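Long-range contacts in gamma-D-glutamyl-L-lysine dipeptidyl-peptidase (Bacillus cereus ATCC 10987, PDB 3H41), which probably cleaves gamma-D-glutamyl-L-lysine bonds in cell wall murein peptides, releasing the dipeptide L-Ala-gamma-D-Glu: residues A[58-63]-A[204-209]; A[253-258]-A[268-273]. All blocks are in the same frame, centred on the assembly; numbering follows the deposited sequence. Where two conformers were deposited one is given.

In the fold
The two contacts lie on different sides of the substrate pocket and both touch the bound D-glutamic acid. Interaction 1 comes first along the chain. It joins strand 60-65, in the range of an N-terminal SH3-like domain, to the loop before strand 209-210 of the NlpC/P60 domain. Interaction 2 follows and lies within the NlpC/P60 domain, where strands 255-259 and 267-275 pair in the middle of an antiparallel sheet. The centres of interactions 1 and 2 are about 18 Å apart. The nearest atoms of interactions 1 and 2 are about 6 Å apart. Interaction 1 shapes the end of the pocket that holds the alanine. Interaction 2 puts His268 against the D-glutamic acid and carries His269, the probable proton acceptor.

Interaction 1 (A[58-63]-A[204-209]); sequences NKLETQ and YIWAGT. With DGL (D-glutamic acid), chain C; ALA (alanine), chain B.
Trp206 meets Leu60 through the indole carbon CD1, which lies 4.0 Å from CB of Leu60. CG of Trp206 is anti to its backbone N (chi1 -173°), and this brings the indole beside the start of strand 60-65. A water joins the two residues as well. It accepts from NE1 of Trp206 at 2.9 Å, in the ring plane, and donates to O of Leu60 and OD1 of Asn58. One face of the indole carries the ligands: CB of the bound alanine is 3.6 Å from CE2 of Trp206, and N of the D-glutamic acid lies over the same face.

Ala207 is the third residue of a type II turn closed by Gly208 N to Ile205 O. Its methyl is pressed against the strand, with CB only 3.5 Å from CB of Leu60, tighter than usual for two carbons. Next to this spot the amino N of the alanine donates to O of Glu61 at 2.7 Å. Asp234 OD1 is a further partner of the alanine, while the Glu61 carboxylate forms a salt bridge with Arg91.

At Gly208 the CA faces OE1 of Gln63. Thr209 N then donates to this OE1 at 2.9 Å, with an N-H...O angle of 160°. The extended Gln63 side chain, whose NE2 is held by Thr17, carries the oxygen there. In return Gln63 N donates to OG1 of Thr209 at 3.2 Å, a more bent bond (141°). OG1 itself donates to O of Ala207 at 2.8 Å from above the carbonyl plane.

This is an interdomain contact: Leu60 and Glu61 of the SH3-like part and Trp206 and Ala207 of NlpC/P60 line the alanine pocket. Strand 60-65 pairs antiparallel with strand 15-19. Helix 48-56 touches Ile205 and Trp206 through Leu54 and Thr55. Tyr96 of strand 96-101 packs on Glu61 and Thr62.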
# COMPACT_ATOMS: atom_id res chain seq x y z
N ASN A 58 -7.23 14.26 -11.04
CA ASN A 58 -7.94 13.46 -10.03
C ASN A 58 -8.39 12.08 -10.55
O ASN A 58 -9.60 11.76 -10.64
CB ASN A 58 -9.13 14.26 -9.50
CG ASN A 58 -9.78 13.62 -8.28
OD1 ASN A 58 -9.13 12.95 -7.47
ND2 ASN A 58 -11.09 13.84 -8.14
N LYS A 59 -7.40 11.29 -10.93
CA LYS A 59 -7.64 10.05 -11.66
C LYS A 59 -7.68 8.77 -10.82
O LYS A 59 -8.32 7.82 -11.25
CB LYS A 59 -6.61 9.86 -12.77
CG LYS A 59 -6.80 10.83 -13.93
CD LYS A 59 -8.04 10.42 -14.77
CE LYS A 59 -8.53 11.57 -15.64
NZ LYS A 59 -9.36 12.48 -14.84
N LEU A 60 -6.94 8.75 -9.72
CA LEU A 60 -6.72 7.55 -8.91
C LEU A 60 -7.27 7.63 -7.49
O LEU A 60 -7.37 8.70 -6.88
CB LEU A 60 -5.23 7.24 -8.81
CG LEU A 60 -4.45 7.06 -10.12
CD1 LEU A 60 -2.96 6.65 -9.86
CD2 LEU A 60 -5.14 6.09 -11.11
N GLU A 61 -7.57 6.45 -6.95
CA GLU A 61 -8.11 6.31 -5.61
C GLU A 61 -7.12 5.66 -4.67
O GLU A 61 -6.82 6.22 -3.63
CB GLU A 61 -9.37 5.45 -5.68
CG GLU A 61 -10.53 6.11 -6.40
CD GLU A 61 -11.22 7.18 -5.56
OE1 GLU A 61 -10.64 7.69 -4.57
OE2 GLU A 61 -12.37 7.51 -5.92
N THR A 62 -6.65 4.47 -5.03
CA THR A 62 -5.77 3.71 -4.17
C THR A 62 -5.18 2.55 -4.97
O THR A 62 -5.42 2.42 -6.16
CB THR A 62 -6.48 3.17 -2.91
OG1 THR A 62 -5.51 2.64 -1.98
CG2 THR A 62 -7.54 2.12 -3.29
N GLN A 63 -4.38 1.73 -4.32
CA GLN A 63 -3.98 0.47 -4.92
C GLN A 63 -4.23 -0.63 -3.93
O GLN A 63 -4.16 -0.38 -2.71
CB GLN A 63 -2.50 0.49 -5.30
CG GLN A 63 -2.14 1.42 -6.50
CD GLN A 63 -0.66 1.38 -6.79
OE1 GLN A 63 0.17 1.35 -5.86
NE2 GLN A 63 -0.29 1.34 -8.08
N TYR A 204 8.04 8.23 -5.94
CA TYR A 204 6.65 8.49 -5.61
C TYR A 204 5.71 8.23 -6.76
O TYR A 204 6.06 8.44 -7.90
CB TYR A 204 6.56 9.96 -5.21
CG TYR A 204 5.21 10.53 -4.81
CD1 TYR A 204 4.26 10.90 -5.78
CD2 TYR A 204 4.92 10.78 -3.47
CE1 TYR A 204 3.03 11.44 -5.39
CE2 TYR A 204 3.72 11.35 -3.10
CZ TYR A 204 2.78 11.67 -4.05
OH TYR A 204 1.62 12.26 -3.61
N ILE A 205 4.51 7.75 -6.45
CA ILE A 205 3.42 7.78 -7.43
C ILE A 205 2.12 8.10 -6.65
O ILE A 205 1.91 7.59 -5.57
CB ILE A 205 3.35 6.47 -8.27
CG1 ILE A 205 2.50 6.63 -9.56
CG2 ILE A 205 2.86 5.31 -7.44
CD1 ILE A 205 3.14 7.55 -10.60
N TRP A 206 1.28 8.94 -7.21
CA TRP A 206 -0.04 9.22 -6.64
C TRP A 206 -0.84 7.94 -6.45
O TRP A 206 -0.85 7.07 -7.31
CB TRP A 206 -0.78 10.21 -7.52
CG TRP A 206 -2.08 10.75 -7.00
CD1 TRP A 206 -3.32 10.53 -7.54
CD2 TRP A 206 -2.28 11.65 -5.91
NE1 TRP A 206 -4.26 11.21 -6.86
CE2 TRP A 206 -3.66 11.94 -5.87
CE3 TRP A 206 -1.43 12.26 -4.99
CZ2 TRP A 206 -4.22 12.76 -4.90
CZ3 TRP A 206 -1.98 13.11 -4.05
CH2 TRP A 206 -3.36 13.37 -4.02
N ALA A 207 -1.50 7.85 -5.30
CA ALA A 207 -2.26 6.69 -4.91
C ALA A 207 -1.41 5.42 -4.67
O ALA A 207 -1.95 4.37 -4.46
CB ALA A 207 -3.45 6.39 -5.97
N GLY A 208 -0.09 5.54 -4.65
CA GLY A 208 0.78 4.36 -4.61
C GLY A 208 0.64 3.72 -3.23
O GLY A 208 0.69 4.40 -2.24
N THR A 209 0.44 2.40 -3.18
CA THR A 209 0.17 1.71 -1.95
C THR A 209 0.91 0.37 -1.97
O THR A 209 0.41 -0.65 -1.50
CB THR A 209 -1.35 1.51 -1.77
OG1 THR A 209 -2.05 2.68 -2.27
CG2 THR A 209 -1.66 1.27 -0.28
N DGL C . -3.62 10.65 -1.41
CA DGL C . -3.33 11.94 -0.80
C DGL C . -3.86 12.03 0.59
O DGL C . -4.19 13.12 1.10
CB DGL C . -1.81 12.19 -0.80
CG DGL C . -1.40 13.60 -0.34
CD DGL C . -2.20 14.76 -0.93
OE1 DGL C . -1.63 15.45 -1.79
OE2 DGL C . -3.36 15.03 -0.53
OXT DGL C . -3.93 11.01 1.29
N ALA B . -6.45 8.36 -2.01
CA ALA B . -5.10 8.97 -2.39
C ALA B . -4.88 10.29 -1.66
O ALA B . -5.85 10.98 -1.31
CB ALA B . -5.03 9.23 -3.90
O HOH W 1 -7.05 11.32 -7.63

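Interaction 2 (A[253-258]-A[268-273]); sequences GDLIFF and HHVAMY. With DGL (D-glutamic acid), chain C.
A classic beta bulge marks the active-site end of this antiparallel strand pair in the NlpC/P60 domain: His268 and His269 both face Phe258. O of Phe258 accepts from both backbone amides, from His268 N at 2.9 Å in the carbonyl plane and from His269 N at a longer 3.3 Å. Phe258 N returns a bond to O of His269. Beyond the bulge the pairing is regular. Ile256 and Ala271 exchange two backbone bonds, that from Ile256 N to Ala271 O being nearly straight (174°). Tyr273 N donates to O of Asp254, and Gly253 N to O of Tyr273.

Side chains alternate between the two faces. On one, CG2 of Val270 presses on the Phe257 ring, 3.3 Å from CE1 of Phe257. CG2 is anti to the Val270 backbone N, which lays it alongside the ring. Leu255 CD2 reaches CB of the selenomethionine Met272 at 3.9 Å. On the other face Phe258 and His269 lie side by side. Ala271 CB sits at the edge of the Phe258 ring, 4.2 Å from CE2 of Phe258.

His269 is the inferred proton acceptor, and its NE2 is hydrogen-bonded to His281, another inferred active-site residue. At the bulge, O of His268 lies 3.0 Å from CD of the bound D-glutamic acid. CD is the side-chain carboxylate carbon, which in the uncut substrate would be the carbonyl carbon of the scissile bond. NE2 of His268 bonds to Glu302.

Strand 303-308 pairs with strand 255-259, and strand 278-281 with strand 267-275. Helix 235-238 covers Leu255, Phe257 and Val270. Met279 and Tyr299 pack against Phe258 on the other face.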
# COMPACT_ATOMS: atom_id res chain seq x y z
N GLY A 253 8.14 7.49 15.39
CA GLY A 253 6.95 6.83 14.91
C GLY A 253 5.73 7.71 14.77
O GLY A 253 4.78 7.35 14.03
N ASP A 254 5.71 8.85 15.48
CA ASP A 254 4.56 9.72 15.41
C ASP A 254 4.36 10.16 13.95
O ASP A 254 5.33 10.31 13.21
CB ASP A 254 4.70 10.94 16.29
CG ASP A 254 4.50 10.64 17.78
OD1 ASP A 254 3.98 9.54 18.12
OD2 ASP A 254 4.88 11.52 18.60
N LEU A 255 3.10 10.29 13.54
CA LEU A 255 2.80 10.81 12.19
C LEU A 255 2.60 12.32 12.28
O LEU A 255 1.92 12.83 13.19
CB LEU A 255 1.56 10.16 11.58
CG LEU A 255 1.71 8.66 11.19
CD1 LEU A 255 0.48 8.14 10.40
CD2 LEU A 255 3.01 8.39 10.46
N ILE A 256 3.22 13.02 11.34
CA ILE A 256 3.17 14.49 11.30
C ILE A 256 2.44 14.91 10.04
O ILE A 256 2.66 14.34 8.96
CB ILE A 256 4.57 15.10 11.37
CG1 ILE A 256 5.43 14.37 12.40
CG2 ILE A 256 4.50 16.60 11.67
CD1 ILE A 256 4.87 14.38 13.80
N PHE A 257 1.56 15.91 10.18
CA PHE A 257 0.67 16.34 9.13
C PHE A 257 0.94 17.77 8.70
O PHE A 257 1.35 18.59 9.51
CB PHE A 257 -0.79 16.10 9.59
CG PHE A 257 -1.05 14.68 9.86
CD1 PHE A 257 -1.40 13.82 8.82
CD2 PHE A 257 -0.87 14.14 11.13
CE1 PHE A 257 -1.60 12.44 9.06
CE2 PHE A 257 -1.07 12.78 11.37
CZ PHE A 257 -1.43 11.94 10.35
N PHE A 258 0.73 18.02 7.41
CA PHE A 258 0.89 19.36 6.86
C PHE A 258 -0.37 19.73 6.11
O PHE A 258 -0.95 18.90 5.39
CB PHE A 258 2.15 19.42 5.97
CG PHE A 258 3.38 18.93 6.67
CD1 PHE A 258 4.14 19.80 7.46
CD2 PHE A 258 3.70 17.57 6.68
CE1 PHE A 258 5.26 19.34 8.16
CE2 PHE A 258 4.82 17.11 7.41
CZ PHE A 258 5.60 18.00 8.14
N HIS A 268 -2.82 17.85 3.41
CA HIS A 268 -2.39 17.24 2.15
C HIS A 268 -1.03 16.55 2.20
O HIS A 268 -0.54 16.15 1.16
CB HIS A 268 -2.38 18.29 1.02
CG HIS A 268 -1.34 19.36 1.21
ND1 HIS A 268 -0.19 19.42 0.45
CD2 HIS A 268 -1.27 20.38 2.09
CE1 HIS A 268 0.53 20.46 0.84
NE2 HIS A 268 -0.09 21.05 1.83
N HIS A 269 -0.40 16.41 3.36
CA HIS A 269 0.85 15.66 3.45
C HIS A 269 0.99 15.02 4.82
O HIS A 269 0.53 15.56 5.82
CB HIS A 269 2.08 16.54 3.11
CG HIS A 269 3.36 15.76 3.09
ND1 HIS A 269 3.61 14.79 2.14
CD2 HIS A 269 4.42 15.76 3.92
CE1 HIS A 269 4.79 14.25 2.38
NE2 HIS A 269 5.30 14.81 3.46
N VAL A 270 1.64 13.86 4.84
CA VAL A 270 1.92 13.17 6.07
C VAL A 270 3.34 12.60 5.98
O VAL A 270 3.79 12.17 4.88
CB VAL A 270 0.90 12.08 6.39
CG1 VAL A 270 0.78 11.06 5.23
CG2 VAL A 270 1.20 11.40 7.76
N ALA A 271 4.03 12.64 7.10
CA ALA A 271 5.37 12.08 7.23
C ALA A 271 5.48 11.37 8.59
O ALA A 271 4.63 11.52 9.44
CB ALA A 271 6.41 13.21 7.09
N MSE A 272 6.48 10.52 8.78
CA MSE A 272 6.70 9.91 10.10
C MSE A 272 7.95 10.46 10.72
O MSE A 272 9.01 10.46 10.09
CB MSE A 272 6.85 8.36 9.96
CG MSE A 272 6.92 7.66 11.28
SE MSE A 272 6.86 5.72 11.10
CE MSE A 272 8.39 5.52 10.02
N TYR A 273 7.81 10.89 11.97
CA TYR A 273 8.93 11.39 12.77
C TYR A 273 9.90 10.26 13.07
O TYR A 273 9.47 9.17 13.48
CB TYR A 273 8.42 12.02 14.07
CG TYR A 273 9.50 12.81 14.79
CD1 TYR A 273 10.17 13.84 14.15
CD2 TYR A 273 9.83 12.54 16.12
CE1 TYR A 273 11.16 14.56 14.80
CE2 TYR A 273 10.83 13.25 16.77
CZ TYR A 273 11.48 14.26 16.11
OH TYR A 273 12.47 14.96 16.75
N DGL C . -3.62 10.65 -1.41
CA DGL C . -3.33 11.94 -0.80
C DGL C . -3.86 12.03 0.59
O DGL C . -4.19 13.12 1.10
CB DGL C . -1.81 12.19 -0.80
CG DGL C . -1.40 13.60 -0.34
CD DGL C . -2.20 14.76 -0.93
OE1 DGL C . -1.63 15.45 -1.79
OE2 DGL C . -3.36 15.03 -0.53
OXT DGL C . -3.93 11.01 1.29